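Local coordinates for putative methylase (Clostridium difficile, PDB 3LDU), which probably methylates guanine bases of ribosomal RNA, joining an RNA-binding THUMP region to a Rossmann-like methyltransferase domain that holds GTP in this crystal, at residues K51-L56 against D163-R168; I156-T161 against E231-L236; E181-G186 against R361-G366. All blocks are in the same frame, centred on the assembly; numbering follows the deposited sequence.

The three contacts lead from the N-terminal part into the methyltransferase fold. Interaction 1 ties helix 48-55 to the loop after strand 153-159, and interaction 2 sets the end of that strand against the loop before helix 238-251; their centres are about 14 Å apart, and Asn53 is hydrogen-bonded to Thr160 and Thr161. Interaction 3 packs helix 181-189 on strand 359-365 of the methyltransferase sheet, centre to centre about 15 Å from interaction 1 and about 27 Å from interaction 2, which it does not touch. Along the chain interaction 1 closes before interaction 3 opens; interaction 2 crosses both. The 163-168 loop touches helix 48-55 and, through His166 hydrogen-bonded to Glu181, helix 181-189, placing it at the domain junction.

Interaction 1: K51-L56 against D163-R168; sequences KSNMWL and DALHKR
Leu165 makes the van der Waals part of this contact, its two methyls resting against oxygens at the C-terminal end of helix 48-55. Leu165 CD2 lies 3.9 Å from Asn53 OD1, the two side chains crossing at about a right angle, and Leu165 CD1 sits 4.3 Å from the carbonyl O of Leu56, the residue where the chain leaves the helix. Phe228 packs on both Asn53 and Leu165.

The polar part runs through one water. It donates to Leu56 O at 2.8 Å and accepts from Arg168 NH2 at 2.9 Å, lying in the guanidinium plane at its edge. The same NH2 turns back to Leu165 O at 3.1 Å, a bent bond (140° at the hydrogen) that meets the oxygen from above the carbonyl plane. NH1 and NE are held by Arg57 O and Glu212, so all three nitrogens of the group have partners.

The Asn53 amide is likewise gripped at both ends: OD1 takes the hydroxyl of Thr161, while ND2 gives to Ile49 O and Thr160 OG1. Held this way, the buried amide and guanidinium have little freedom to turn, and Arg168, its charge probably balanced by Glu212, links the helix end to the methyltransferase domain.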
ATOM      1  N   LYS A  51     -12.310  -3.977  -8.426  1.00 21.09           N
ATOM      2  CA  LYS A  51     -12.581  -3.325  -7.141  1.00 20.24           C
ATOM      3  C   LYS A  51     -11.370  -3.293  -6.228  1.00 20.30           C
ATOM      4  O   LYS A  51     -11.164  -2.315  -5.524  1.00 18.54           O
ATOM      5  CB  LYS A  51     -13.745  -4.001  -6.407  1.00 27.64           C
ATOM      6  CG  LYS A  51     -15.118  -3.479  -6.828  1.00 34.57           C
ATOM      7  CD  LYS A  51     -16.242  -4.284  -6.186  1.00 38.55           C
ATOM      8  CE  LYS A  51     -16.115  -4.332  -4.669  1.00 44.13           C
ATOM      9  NZ  LYS A  51     -17.250  -5.084  -4.052  1.00 47.50           N
ATOM     10  N   SER A  52     -10.583  -4.367  -6.227  1.00 21.07           N
ATOM     11  CA  SER A  52      -9.407  -4.440  -5.345  1.00 23.44           C
ATOM     12  C   SER A  52      -8.340  -3.431  -5.744  1.00 19.91           C
ATOM     13  O   SER A  52      -7.817  -2.697  -4.902  1.00 19.59           O
ATOM     14  CB  SER A  52      -8.838  -5.859  -5.333  1.00 23.77           C
ATOM     15  OG  SER A  52      -9.786  -6.748  -4.772  1.00 23.40           O
ATOM     16  N   ASN A  53      -8.022  -3.375  -7.031  1.00 18.25           N
ATOM     17  CA  ASN A  53      -7.104  -2.361  -7.537  1.00 19.82           C
ATOM     18  C   ASN A  53      -7.635  -0.946  -7.325  1.00 21.70           C
ATOM     19  O   ASN A  53      -6.879  -0.028  -7.004  1.00 21.35           O
ATOM     20  CB  ASN A  53      -6.838  -2.591  -9.035  1.00 18.08           C
ATOM     21  CG  ASN A  53      -5.836  -3.684  -9.268  1.00 22.73           C
ATOM     22  OD1 ASN A  53      -4.662  -3.534  -8.934  1.00 18.41           O
ATOM     23  ND2 ASN A  53      -6.287  -4.804  -9.833  1.00 19.76           N
HETATM   24  N   MSE A  54      -8.943  -0.776  -7.481  1.00 21.57           N
HETATM   25  CA  MSE A  54      -9.539   0.558  -7.389  1.00 21.87           C
HETATM   26  C   MSE A  54      -9.511   1.105  -5.966  1.00 19.19           C
HETATM   27  O   MSE A  54      -9.258   2.304  -5.748  1.00 23.21           O
HETATM   28  CB  MSE A  54     -10.987   0.521  -7.871  1.00 26.71           C
HETATM   29  CG  MSE A  54     -11.716   1.858  -7.811  1.00 28.48           C
HETATM   30 SE   MSE A  54     -10.886   3.258  -8.907  0.60 33.83          SE
HETATM   31  CE  MSE A  54     -10.413   2.247 -10.433  1.00 23.66           C
ATOM     32  N   TRP A  55      -9.788   0.224  -5.008  1.00 20.93           N
ATOM     33  CA  TRP A  55     -10.156   0.652  -3.661  1.00 21.16           C
ATOM     34  C   TRP A  55      -9.130   0.375  -2.562  1.00 20.15           C
ATOM     35  O   TRP A  55      -9.114   1.081  -1.551  1.00 21.28           O
ATOM     36  CB  TRP A  55     -11.513   0.042  -3.265  1.00 22.53           C
ATOM     37  CG  TRP A  55     -12.675   0.748  -3.913  1.00 21.27           C
ATOM     38  CD1 TRP A  55     -13.411   0.322  -4.992  1.00 22.85           C
ATOM     39  CD2 TRP A  55     -13.187   2.031  -3.555  1.00 23.50           C
ATOM     40  NE1 TRP A  55     -14.369   1.264  -5.302  1.00 24.29           N
ATOM     41  CE2 TRP A  55     -14.250   2.322  -4.438  1.00 21.41           C
ATOM     42  CE3 TRP A  55     -12.862   2.968  -2.563  1.00 23.57           C
ATOM     43  CZ2 TRP A  55     -14.988   3.502  -4.354  1.00 20.63           C
ATOM     44  CZ3 TRP A  55     -13.586   4.136  -2.487  1.00 25.38           C
ATOM     45  CH2 TRP A  55     -14.638   4.397  -3.375  1.00 24.44           C
ATOM     46  N   LEU A  56      -8.286  -0.641  -2.726  1.00 18.53           N
ATOM     47  CA  LEU A  56      -7.375  -0.980  -1.628  1.00 18.75           C
ATOM     48  C   LEU A  56      -6.235   0.040  -1.481  1.00 19.74           C
ATOM     49  O   LEU A  56      -5.465   0.264  -2.426  1.00 21.05           O
ATOM     50  CB  LEU A  56      -6.818  -2.401  -1.823  1.00 15.66           C
ATOM     51  CG  LEU A  56      -7.871  -3.501  -1.793  1.00 19.25           C
ATOM     52  CD1 LEU A  56      -7.196  -4.857  -2.067  1.00 23.22           C
ATOM     53  CD2 LEU A  56      -8.614  -3.525  -0.456  1.00 22.74           C
ATOM     54  N   ASP A 163       2.169  -1.054 -12.456  1.00 29.30           N
ATOM     55  CA  ASP A 163       2.895  -0.171 -11.540  1.00 30.96           C
ATOM     56  C   ASP A 163       2.437  -0.412 -10.098  1.00 29.06           C
ATOM     57  O   ASP A 163       1.243  -0.487  -9.826  1.00 29.83           O
ATOM     58  CB  ASP A 163       2.681   1.301 -11.906  1.00 35.42           C
ATOM     59  CG  ASP A 163       3.508   1.735 -13.097  1.00 56.39           C
ATOM     60  OD1 ASP A 163       4.423   0.985 -13.496  1.00 62.59           O
ATOM     61  OD2 ASP A 163       3.246   2.836 -13.629  1.00 65.71           O
ATOM     62  N   ALA A 164       3.384  -0.544  -9.177  1.00 26.65           N
ATOM     63  CA  ALA A 164       3.045  -0.759  -7.766  1.00 35.37           C
ATOM     64  C   ALA A 164       1.907   0.163  -7.316  1.00 31.35           C
ATOM     65  O   ALA A 164       1.879   1.345  -7.664  1.00 26.73           O
ATOM     66  CB  ALA A 164       4.273  -0.559  -6.885  1.00 32.03           C
ATOM     67  N   LEU A 165       0.979  -0.380  -6.530  1.00 27.08           N
ATOM     68  CA  LEU A 165      -0.225   0.344  -6.132  1.00 27.81           C
ATOM     69  C   LEU A 165       0.055   1.637  -5.362  1.00 29.59           C
ATOM     70  O   LEU A 165      -0.744   2.582  -5.413  1.00 28.05           O
ATOM     71  CB  LEU A 165      -1.160  -0.559  -5.308  1.00 31.99           C
ATOM     72  CG  LEU A 165      -2.150  -1.411  -6.093  1.00 35.77           C
ATOM     73  CD1 LEU A 165      -3.098  -2.121  -5.135  1.00 34.29           C
ATOM     74  CD2 LEU A 165      -2.928  -0.545  -7.103  1.00 28.14           C
ATOM     75  N   HIS A 166       1.180   1.696  -4.653  1.00 25.54           N
ATOM     76  CA  HIS A 166       1.463   2.901  -3.876  1.00 27.32           C
ATOM     77  C   HIS A 166       1.611   4.122  -4.783  1.00 31.28           C
ATOM     78  O   HIS A 166       1.501   5.266  -4.326  1.00 30.50           O
ATOM     79  CB  HIS A 166       2.686   2.723  -2.963  1.00 28.68           C
ATOM     80  CG  HIS A 166       3.999   2.717  -3.693  1.00 28.78           C
ATOM     81  ND1 HIS A 166       4.716   3.863  -3.937  1.00 31.32           N
ATOM     82  CD2 HIS A 166       4.722   1.691  -4.205  1.00 34.09           C
ATOM     83  CE1 HIS A 166       5.833   3.549  -4.586  1.00 35.78           C
ATOM     84  NE2 HIS A 166       5.855   2.245  -4.762  1.00 33.13           N
ATOM     85  N   LYS A 167       1.844   3.883  -6.071  1.00 26.27           N
ATOM     86  CA  LYS A 167       1.928   4.985  -7.014  1.00 26.58           C
ATOM     87  C   LYS A 167       0.514   5.336  -7.456  1.00 29.61           C
ATOM     88  O   LYS A 167       0.006   4.775  -8.438  1.00 28.77           O
ATOM     89  CB  LYS A 167       2.813   4.604  -8.200  1.00 31.30           C
ATOM     90  CG  LYS A 167       4.198   4.141  -7.785  1.00 29.32           C
ATOM     91  CD  LYS A 167       5.098   3.857  -8.961  1.00 40.28           C
ATOM     92  CE  LYS A 167       6.503   3.519  -8.482  1.00 50.83           C
ATOM     93  NZ  LYS A 167       7.493   3.533  -9.597  1.00 61.83           N
ATOM     94  N   ARG A 168      -0.138   6.231  -6.714  1.00 23.45           N
ATOM     95  CA  ARG A 168      -1.500   6.653  -7.052  1.00 25.61           C
ATOM     96  C   ARG A 168      -1.483   7.531  -8.296  1.00 31.83           C
ATOM     97  O   ARG A 168      -2.467   7.607  -9.030  1.00 35.92           O
ATOM     98  CB  ARG A 168      -2.169   7.430  -5.905  1.00 28.85           C
ATOM     99  CG  ARG A 168      -2.883   6.604  -4.829  1.00 33.76           C
ATOM    100  CD  ARG A 168      -1.874   5.973  -3.949  1.00 26.16           C
ATOM    101  NE  ARG A 168      -2.312   5.711  -2.574  1.00 22.87           N
ATOM    102  CZ  ARG A 168      -2.517   4.495  -2.078  1.00 24.48           C
ATOM    103  NH1 ARG A 168      -2.851   4.348  -0.798  1.00 20.70           N
ATOM    104  NH2 ARG A 168      -2.384   3.422  -2.859  1.00 23.10           N
TER
HETATM  105  O   HOH W   1      -2.727   0.577  -2.329  1.00 23.73           O

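Interaction 2: I156-T161 against E231-L236; sequences ISIDTT and EKWRTL. With FMT (formic acid), chain C.
A tryptophan wedged against the end of a strand makes this a buried, largely apolar contact between two domains: Trp233, in the loop before helix 238-251 of the methyltransferase region, reaches strand 153-159 of the THUMP region where it runs out into Thr160. The six-membered half of the indole does the touching. Ile158 brings CG2 to 3.5 Å from Trp233 CH2; with that methyl anti to the backbone N, the CG1 branch (chi1 -47°) swings beside the N and leaves CG2 to meet the ring obliquely. Thr160 adds its own methyl, CG2 lying 3.8 Å from Trp233 CH2, the two side chains crossing at about a right angle.

Between these methyls the strand backbone comes up to the ring edge. Asp159 O stands 3.3 Å from Trp233 CZ2, near the indole plane, so it faces the ring's rim and not its pi cloud. The indole nitrogen points elsewhere and bonds to Lys142 O. Thr160 OG1 is likewise taken up by Val62 O.

Asp159 also fixes the turn that follows: OD1 accepts from Thr161 N at 2.9 Å in an Asx turn, and a salt bridge joins the same oxygen to Arg61. On the loop, Thr235 OG1 donates at 2.6 Å to O2 of a formic acid molecule, probably from the crystallisation liquor.

Asp159 O is buried with no hydrogen-bond partner in the model. The weakly positive hydrogens at the indole rim probably offset part of that cost, while the methyls and the NE1 bond hold the ring in place.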
ATOM      1  N   ILE A 156       1.966 -19.636  -7.881  1.00 19.51           N
ATOM      2  CA  ILE A 156       2.092 -18.907  -9.130  1.00 19.97           C
ATOM      3  C   ILE A 156       0.872 -18.006  -9.298  1.00 23.56           C
ATOM      4  O   ILE A 156      -0.267 -18.430  -9.077  1.00 23.95           O
ATOM      5  CB  ILE A 156       2.234 -19.860 -10.366  1.00 20.49           C
ATOM      6  CG1 ILE A 156       3.459 -20.760 -10.213  1.00 20.58           C
ATOM      7  CG2 ILE A 156       2.405 -19.056 -11.644  1.00 23.29           C
ATOM      8  CD1 ILE A 156       3.623 -21.758 -11.341  1.00 20.12           C
ATOM      9  N   SER A 157       1.110 -16.759  -9.674  1.00 18.53           N
ATOM     10  CA  SER A 157       0.017 -15.830  -9.842  1.00 15.39           C
ATOM     11  C   SER A 157       0.285 -14.944 -11.043  1.00 20.97           C
ATOM     12  O   SER A 157       1.386 -14.951 -11.599  1.00 21.57           O
ATOM     13  CB  SER A 157      -0.128 -14.959  -8.586  1.00 23.74           C
ATOM     14  OG  SER A 157       1.050 -14.199  -8.386  1.00 27.96           O
ATOM     15  N   ILE A 158      -0.732 -14.187 -11.442  1.00 21.62           N
ATOM     16  CA  ILE A 158      -0.565 -13.175 -12.480  1.00 20.72           C
ATOM     17  C   ILE A 158      -0.810 -11.804 -11.863  1.00 24.58           C
ATOM     18  O   ILE A 158      -1.798 -11.596 -11.163  1.00 22.47           O
ATOM     19  CB  ILE A 158      -1.544 -13.385 -13.661  1.00 19.25           C
ATOM     20  CG1 ILE A 158      -1.532 -14.862 -14.104  1.00 20.66           C
ATOM     21  CG2 ILE A 158      -1.212 -12.433 -14.815  1.00 22.00           C
ATOM     22  CD1 ILE A 158      -2.348 -15.154 -15.352  1.00 27.48           C
ATOM     23  N   ASP A 159       0.106 -10.878 -12.112  1.00 18.10           N
ATOM     24  CA  ASP A 159      -0.034  -9.507 -11.626  1.00 21.31           C
ATOM     25  C   ASP A 159      -1.167  -8.797 -12.370  1.00 23.20           C
ATOM     26  O   ASP A 159      -1.147  -8.740 -13.603  1.00 24.74           O
ATOM     27  CB  ASP A 159       1.288  -8.769 -11.842  1.00 20.98           C
ATOM     28  CG  ASP A 159       1.204  -7.298 -11.475  1.00 31.53           C
ATOM     29  OD1 ASP A 159       0.357  -6.954 -10.636  1.00 27.16           O
ATOM     30  OD2 ASP A 159       1.991  -6.498 -12.022  1.00 41.38           O
ATOM     31  N   THR A 160      -2.151  -8.272 -11.640  1.00 19.33           N
ATOM     32  CA  THR A 160      -3.282  -7.573 -12.264  1.00 17.90           C
ATOM     33  C   THR A 160      -3.078  -6.062 -12.237  1.00 23.59           C
ATOM     34  O   THR A 160      -3.870  -5.308 -12.810  1.00 22.11           O
ATOM     35  CB  THR A 160      -4.636  -7.885 -11.574  1.00 17.54           C
ATOM     36  OG1 THR A 160      -4.688  -7.239 -10.295  1.00 19.63           O
ATOM     37  CG2 THR A 160      -4.835  -9.382 -11.384  1.00 20.66           C
ATOM     38  N   THR A 161      -2.005  -5.633 -11.573  1.00 20.55           N
ATOM     39  CA  THR A 161      -1.807  -4.217 -11.236  1.00 17.60           C
ATOM     40  C   THR A 161      -0.887  -3.446 -12.188  1.00 19.75           C
ATOM     41  O   THR A 161      -1.286  -2.442 -12.764  1.00 26.21           O
ATOM     42  CB  THR A 161      -1.271  -4.106  -9.800  1.00 16.05           C
ATOM     43  OG1 THR A 161      -2.205  -4.727  -8.913  1.00 19.85           O
ATOM     44  CG2 THR A 161      -1.079  -2.639  -9.423  1.00 18.90           C
ATOM     45  N   GLU A 231      -6.501  -3.980 -17.138  1.00 24.76           N
ATOM     46  CA  GLU A 231      -7.525  -3.281 -17.902  1.00 28.40           C
ATOM     47  C   GLU A 231      -7.413  -3.596 -19.390  1.00 29.83           C
ATOM     48  O   GLU A 231      -8.378  -3.420 -20.140  1.00 34.17           O
ATOM     49  CB  GLU A 231      -7.457  -1.771 -17.676  1.00 26.50           C
ATOM     50  CG  GLU A 231      -7.881  -1.352 -16.283  1.00 22.35           C
ATOM     51  CD  GLU A 231      -7.908   0.148 -16.138  1.00 34.95           C
ATOM     52  OE1 GLU A 231      -6.841   0.734 -15.858  1.00 42.52           O
ATOM     53  OE2 GLU A 231      -8.994   0.741 -16.313  1.00 33.63           O
ATOM     54  N   LYS A 232      -6.241  -4.059 -19.818  1.00 29.02           N
ATOM     55  CA  LYS A 232      -6.052  -4.437 -21.223  1.00 29.28           C
ATOM     56  C   LYS A 232      -6.326  -5.921 -21.514  1.00 25.56           C
ATOM     57  O   LYS A 232      -6.304  -6.340 -22.674  1.00 29.11           O
ATOM     58  CB  LYS A 232      -4.644  -4.081 -21.702  1.00 29.06           C
ATOM     59  CG  LYS A 232      -4.278  -2.610 -21.518  1.00 37.81           C
ATOM     60  CD  LYS A 232      -2.860  -2.348 -22.007  1.00 47.15           C
ATOM     61  CE  LYS A 232      -2.467  -0.889 -21.843  1.00 57.62           C
ATOM     62  NZ  LYS A 232      -3.367   0.018 -22.611  1.00 62.19           N
ATOM     63  N   TRP A 233      -6.603  -6.710 -20.483  1.00 25.10           N
ATOM     64  CA  TRP A 233      -6.766  -8.149 -20.672  1.00 27.06           C
ATOM     65  C   TRP A 233      -8.025  -8.506 -21.445  1.00 29.09           C
ATOM     66  O   TRP A 233      -9.132  -8.163 -21.037  1.00 32.23           O
ATOM     67  CB  TRP A 233      -6.806  -8.867 -19.326  1.00 30.72           C
ATOM     68  CG  TRP A 233      -5.502  -8.893 -18.601  1.00 28.89           C
ATOM     69  CD1 TRP A 233      -4.305  -8.381 -19.026  1.00 22.88           C
ATOM     70  CD2 TRP A 233      -5.254  -9.492 -17.321  1.00 26.01           C
ATOM     71  NE1 TRP A 233      -3.332  -8.610 -18.070  1.00 23.35           N
ATOM     72  CE2 TRP A 233      -3.891  -9.289 -17.020  1.00 24.75           C
ATOM     73  CE3 TRP A 233      -6.058 -10.173 -16.399  1.00 22.29           C
ATOM     74  CZ2 TRP A 233      -3.311  -9.749 -15.830  1.00 24.12           C
ATOM     75  CZ3 TRP A 233      -5.485 -10.629 -15.229  1.00 23.37           C
ATOM     76  CH2 TRP A 233      -4.122 -10.413 -14.952  1.00 26.67           C
ATOM     77  N   ARG A 234      -7.846  -9.228 -22.548  1.00 27.74           N
ATOM     78  CA  ARG A 234      -8.979  -9.705 -23.343  1.00 34.92           C
ATOM     79  C   ARG A 234      -9.809 -10.728 -22.575  1.00 36.45           C
ATOM     80  O   ARG A 234     -10.973 -10.966 -22.905  1.00 37.63           O
ATOM     81  CB  ARG A 234      -8.482 -10.321 -24.651  1.00 30.67           C
ATOM     82  CG  ARG A 234      -7.976  -9.297 -25.639  1.00 33.70           C
ATOM     83  CD  ARG A 234      -7.343  -9.980 -26.843  1.00 36.02           C
ATOM     84  NE  ARG A 234      -6.032 -10.525 -26.513  1.00 41.58           N
ATOM     85  CZ  ARG A 234      -5.486 -11.584 -27.099  1.00 43.75           C
ATOM     86  NH1 ARG A 234      -6.139 -12.241 -28.061  1.00 46.50           N
ATOM     87  NH2 ARG A 234      -4.284 -11.988 -26.726  1.00 33.00           N
ATOM     88  N   THR A 235      -9.202 -11.332 -21.556  1.00 29.89           N
ATOM     89  CA  THR A 235      -9.843 -12.389 -20.780  1.00 34.48           C
ATOM     90  C   THR A 235     -10.816 -11.843 -19.734  1.00 36.86           C
ATOM     91  O   THR A 235     -11.539 -12.606 -19.100  1.00 36.72           O
ATOM     92  CB  THR A 235      -8.800 -13.295 -20.077  1.00 36.76           C
ATOM     93  OG1 THR A 235      -8.026 -12.518 -19.152  1.00 33.15           O
ATOM     94  CG2 THR A 235      -7.866 -13.930 -21.098  1.00 42.04           C
ATOM     95  N   LEU A 236     -10.823 -10.525 -19.549  1.00 37.67           N
ATOM     96  CA  LEU A 236     -11.766  -9.888 -18.638  1.00 40.34           C
ATOM     97  C   LEU A 236     -12.852  -9.169 -19.422  1.00 46.64           C
ATOM     98  O   LEU A 236     -12.629  -8.738 -20.557  1.00 41.37           O
ATOM     99  CB  LEU A 236     -11.052  -8.890 -17.721  1.00 38.79           C
ATOM    100  CG  LEU A 236      -9.970  -9.457 -16.809  1.00 31.83           C
ATOM    101  CD1 LEU A 236      -9.350  -8.374 -15.923  1.00 33.64           C
ATOM    102  CD2 LEU A 236     -10.536 -10.589 -15.972  1.00 38.60           C
TER
HETATM  103  C   FMT C 384      -7.210 -14.131 -16.423  1.00 48.97           C
HETATM  104  O1  FMT C 384      -8.328 -14.604 -16.199  1.00 50.36           O
HETATM  105  O2  FMT C 384      -6.669 -14.090 -17.533  1.00 46.30           O

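Interaction 3: E181-G186 against R361-G366; sequences ETLAAG and RKLYNG
Leu183 of helix 181-189 packs its two methyls on strand 359-365, the outermost strand at one end of the Rossmann-like methyltransferase sheet, so the helix lies over one face of that strand. Helix and strand run nearly antiparallel, at 153°, with their axes 9.2 Å apart. Leu183 CD1 meets Leu363 CD1 at 4.2 Å, and Leu183 CD2 approaches Tyr364 O at 3.7 Å. The amide of Asn365 lies across the leucine tip, its ND2 modelled 3.2 Å from Leu183 CD2, a closeness left doubtful by the poor order of Asn365. With CG anti to the backbone N (chi1 178°), the leucine stretches out from the helix and spans the strand from Leu363 to Asn365 by itself.

In the next shell, strand 368-375 backs Leu363: the backbones pair at Thr370, and Phe372 touches its side chain, as does Met17 from a loop. The helix is anchored on other sides, Thr182 bonding to Glu60 and Glu181 forming a salt bridge with Arg171, while Ala184 leans on Thr208 and Glu212 of helix 208-217. The side chains of Ile179 and Thr208, both of which bind GTP, lie about 4 Å and 8 Å from that of Leu183. At the strand end, Asn365 OD1 makes a weak hydrogen bond to Arg180 N.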
ATOM      1  N   GLU A 181       3.008   5.652   0.174  1.00 19.63           N
ATOM      2  CA  GLU A 181       1.573   5.988   0.209  1.00 19.96           C
ATOM      3  C   GLU A 181       0.723   4.935   0.946  1.00 20.07           C
ATOM      4  O   GLU A 181      -0.234   5.269   1.662  1.00 17.21           O
ATOM      5  CB  GLU A 181       1.026   6.199  -1.212  1.00 22.75           C
ATOM      6  CG  GLU A 181       1.594   7.409  -1.947  1.00 22.87           C
ATOM      7  CD  GLU A 181       2.868   7.114  -2.734  1.00 31.69           C
ATOM      8  OE1 GLU A 181       3.668   6.243  -2.316  1.00 29.39           O
ATOM      9  OE2 GLU A 181       3.068   7.770  -3.781  1.00 35.38           O
ATOM     10  N   THR A 182       1.039   3.659   0.734  1.00 21.02           N
ATOM     11  CA  THR A 182       0.291   2.572   1.372  1.00 18.15           C
ATOM     12  C   THR A 182       0.499   2.586   2.890  1.00 20.61           C
ATOM     13  O   THR A 182      -0.442   2.394   3.661  1.00 19.83           O
ATOM     14  CB  THR A 182       0.741   1.214   0.846  1.00 19.72           C
ATOM     15  OG1 THR A 182       2.172   1.169   0.826  1.00 21.26           O
ATOM     16  CG2 THR A 182       0.203   1.009  -0.581  1.00 19.24           C
ATOM     17  N   LEU A 183       1.738   2.807   3.309  1.00 18.62           N
ATOM     18  CA  LEU A 183       2.037   2.920   4.738  1.00 19.71           C
ATOM     19  C   LEU A 183       1.277   4.098   5.342  1.00 23.66           C
ATOM     20  O   LEU A 183       0.664   3.974   6.405  1.00 20.53           O
ATOM     21  CB  LEU A 183       3.535   3.075   4.951  1.00 20.68           C
ATOM     22  CG  LEU A 183       4.008   3.257   6.393  1.00 23.49           C
ATOM     23  CD1 LEU A 183       3.554   2.098   7.244  1.00 27.29           C
ATOM     24  CD2 LEU A 183       5.520   3.380   6.433  1.00 30.71           C
ATOM     25  N   ALA A 184       1.312   5.239   4.658  1.00 17.90           N
ATOM     26  CA  ALA A 184       0.600   6.425   5.131  1.00 18.44           C
ATOM     27  C   ALA A 184      -0.890   6.166   5.311  1.00 19.46           C
ATOM     28  O   ALA A 184      -1.474   6.538   6.312  1.00 17.38           O
ATOM     29  CB  ALA A 184       0.830   7.615   4.172  1.00 20.95           C
ATOM     30  N   ALA A 185      -1.529   5.521   4.336  1.00 18.05           N
ATOM     31  CA  ALA A 185      -2.938   5.182   4.519  1.00 16.36           C
ATOM     32  C   ALA A 185      -3.135   4.288   5.735  1.00 19.20           C
ATOM     33  O   ALA A 185      -4.106   4.441   6.474  1.00 18.52           O
ATOM     34  CB  ALA A 185      -3.491   4.493   3.251  1.00 15.90           C
ATOM     35  N   GLY A 186      -2.221   3.347   5.940  1.00 18.21           N
ATOM     36  CA  GLY A 186      -2.324   2.451   7.082  1.00 20.41           C
ATOM     37  C   GLY A 186      -2.212   3.205   8.402  1.00 19.18           C
ATOM     38  O   GLY A 186      -2.886   2.874   9.370  1.00 20.79           O
ATOM     39  N   ARG A 361       3.542   0.088  17.478  1.00 24.16           N
ATOM     40  CA  ARG A 361       3.380  -0.937  16.453  0.50 27.01           C
ATOM     41  C   ARG A 361       4.571  -0.991  15.509  1.00 29.71           C
ATOM     42  O   ARG A 361       5.013   0.035  14.980  1.00 27.10           O
ATOM     43  CB  ARG A 361       2.082  -0.716  15.681  0.50 27.78           C
ATOM     44  CG  ARG A 361       0.837  -0.801  16.556  0.50 33.30           C
ATOM     45  CD  ARG A 361      -0.412  -0.593  15.737  0.50 29.50           C
ATOM     46  NE  ARG A 361      -1.625  -0.482  16.548  0.50 23.69           N
ATOM     47  CZ  ARG A 361      -2.658  -1.309  16.443  0.50 31.36           C
ATOM     48  NH1 ARG A 361      -3.738  -1.132  17.183  0.50 21.23           N
ATOM     49  NH2 ARG A 361      -2.613  -2.314  15.577  0.50 42.03           N
ATOM     50  N   LYS A 362       5.096  -2.197  15.309  1.00 26.97           N
ATOM     51  CA  LYS A 362       6.234  -2.374  14.417  1.00 30.39           C
ATOM     52  C   LYS A 362       5.763  -2.379  12.965  1.00 31.19           C
ATOM     53  O   LYS A 362       4.878  -3.152  12.594  1.00 26.31           O
ATOM     54  CB  LYS A 362       6.984  -3.669  14.743  1.00 35.84           C
ATOM     55  CG  LYS A 362       8.137  -3.952  13.792  1.00 42.24           C
ATOM     56  CD  LYS A 362       8.909  -5.213  14.177  1.00 55.02           C
ATOM     57  CE  LYS A 362       9.537  -5.090  15.558  1.00 65.02           C
ATOM     58  NZ  LYS A 362      10.529  -6.175  15.818  1.00 69.95           N
ATOM     59  N   LEU A 363       6.361  -1.509  12.155  1.00 30.23           N
ATOM     60  CA  LEU A 363       5.962  -1.316  10.761  1.00 30.07           C
ATOM     61  C   LEU A 363       7.196  -1.157   9.875  1.00 51.56           C
ATOM     62  O   LEU A 363       8.322  -1.196  10.367  1.00 56.99           O
ATOM     63  CB  LEU A 363       5.059  -0.094  10.623  1.00 27.08           C
ATOM     64  CG  LEU A 363       3.718  -0.135  11.356  1.00 28.63           C
ATOM     65  CD1 LEU A 363       3.057   1.234  11.332  1.00 28.65           C
ATOM     66  CD2 LEU A 363       2.816  -1.168  10.700  1.00 35.12           C
ATOM     67  N   TYR A 364       6.987  -0.974   8.574  1.00 66.21           N
ATOM     68  CA  TYR A 364       8.110  -0.923   7.636  1.00 77.58           C
ATOM     69  C   TYR A 364       7.989   0.067   6.476  1.00 83.09           C
ATOM     70  O   TYR A 364       7.023   0.027   5.712  1.00 88.00           O
ATOM     71  CB  TYR A 364       8.379  -2.316   7.054  1.00 79.16           C
ATOM     72  CG  TYR A 364       9.158  -3.226   7.967  1.00 88.68           C
ATOM     73  CD1 TYR A 364       8.804  -4.559   8.113  1.00 92.38           C
ATOM     74  CD2 TYR A 364      10.246  -2.752   8.686  1.00 93.74           C
ATOM     75  CE1 TYR A 364       9.516  -5.396   8.947  1.00 96.78           C
ATOM     76  CE2 TYR A 364      10.961  -3.580   9.523  1.00 97.30           C
ATOM     77  CZ  TYR A 364      10.592  -4.901   9.650  1.00 99.40           C
ATOM     78  OH  TYR A 364      11.304  -5.730  10.482  1.00103.37           O
ATOM     79  N   ASN A 365       8.979   0.951   6.355  1.00 81.00           N
ATOM     80  CA  ASN A 365       9.302   1.567   5.070  1.00 79.83           C
ATOM     81  C   ASN A 365      10.385   0.695   4.429  1.00 85.62           C
ATOM     82  O   ASN A 365      11.476   1.177   4.119  1.00 93.40           O
ATOM     83  CB  ASN A 365       9.837   2.998   5.235  1.00 74.05           C
ATOM     84  CG  ASN A 365       8.735   4.066   5.244  1.00 64.03           C
ATOM     85  OD1 ASN A 365       8.174   4.438   4.196  1.00 36.67           O
ATOM     86  ND2 ASN A 365       8.455   4.600   6.430  1.00 66.20           N
ATOM     87  N   GLY A 366      10.091  -0.594   4.268  1.00 77.64           N
ATOM     88  CA  GLY A 366      11.034  -1.538   3.691  1.00 76.06           C
ATOM     89  C   GLY A 366      12.402  -1.542   4.355  1.00 81.85           C
ATOM     90  O   GLY A 366      12.598  -2.173   5.397  1.00 82.17           O
TER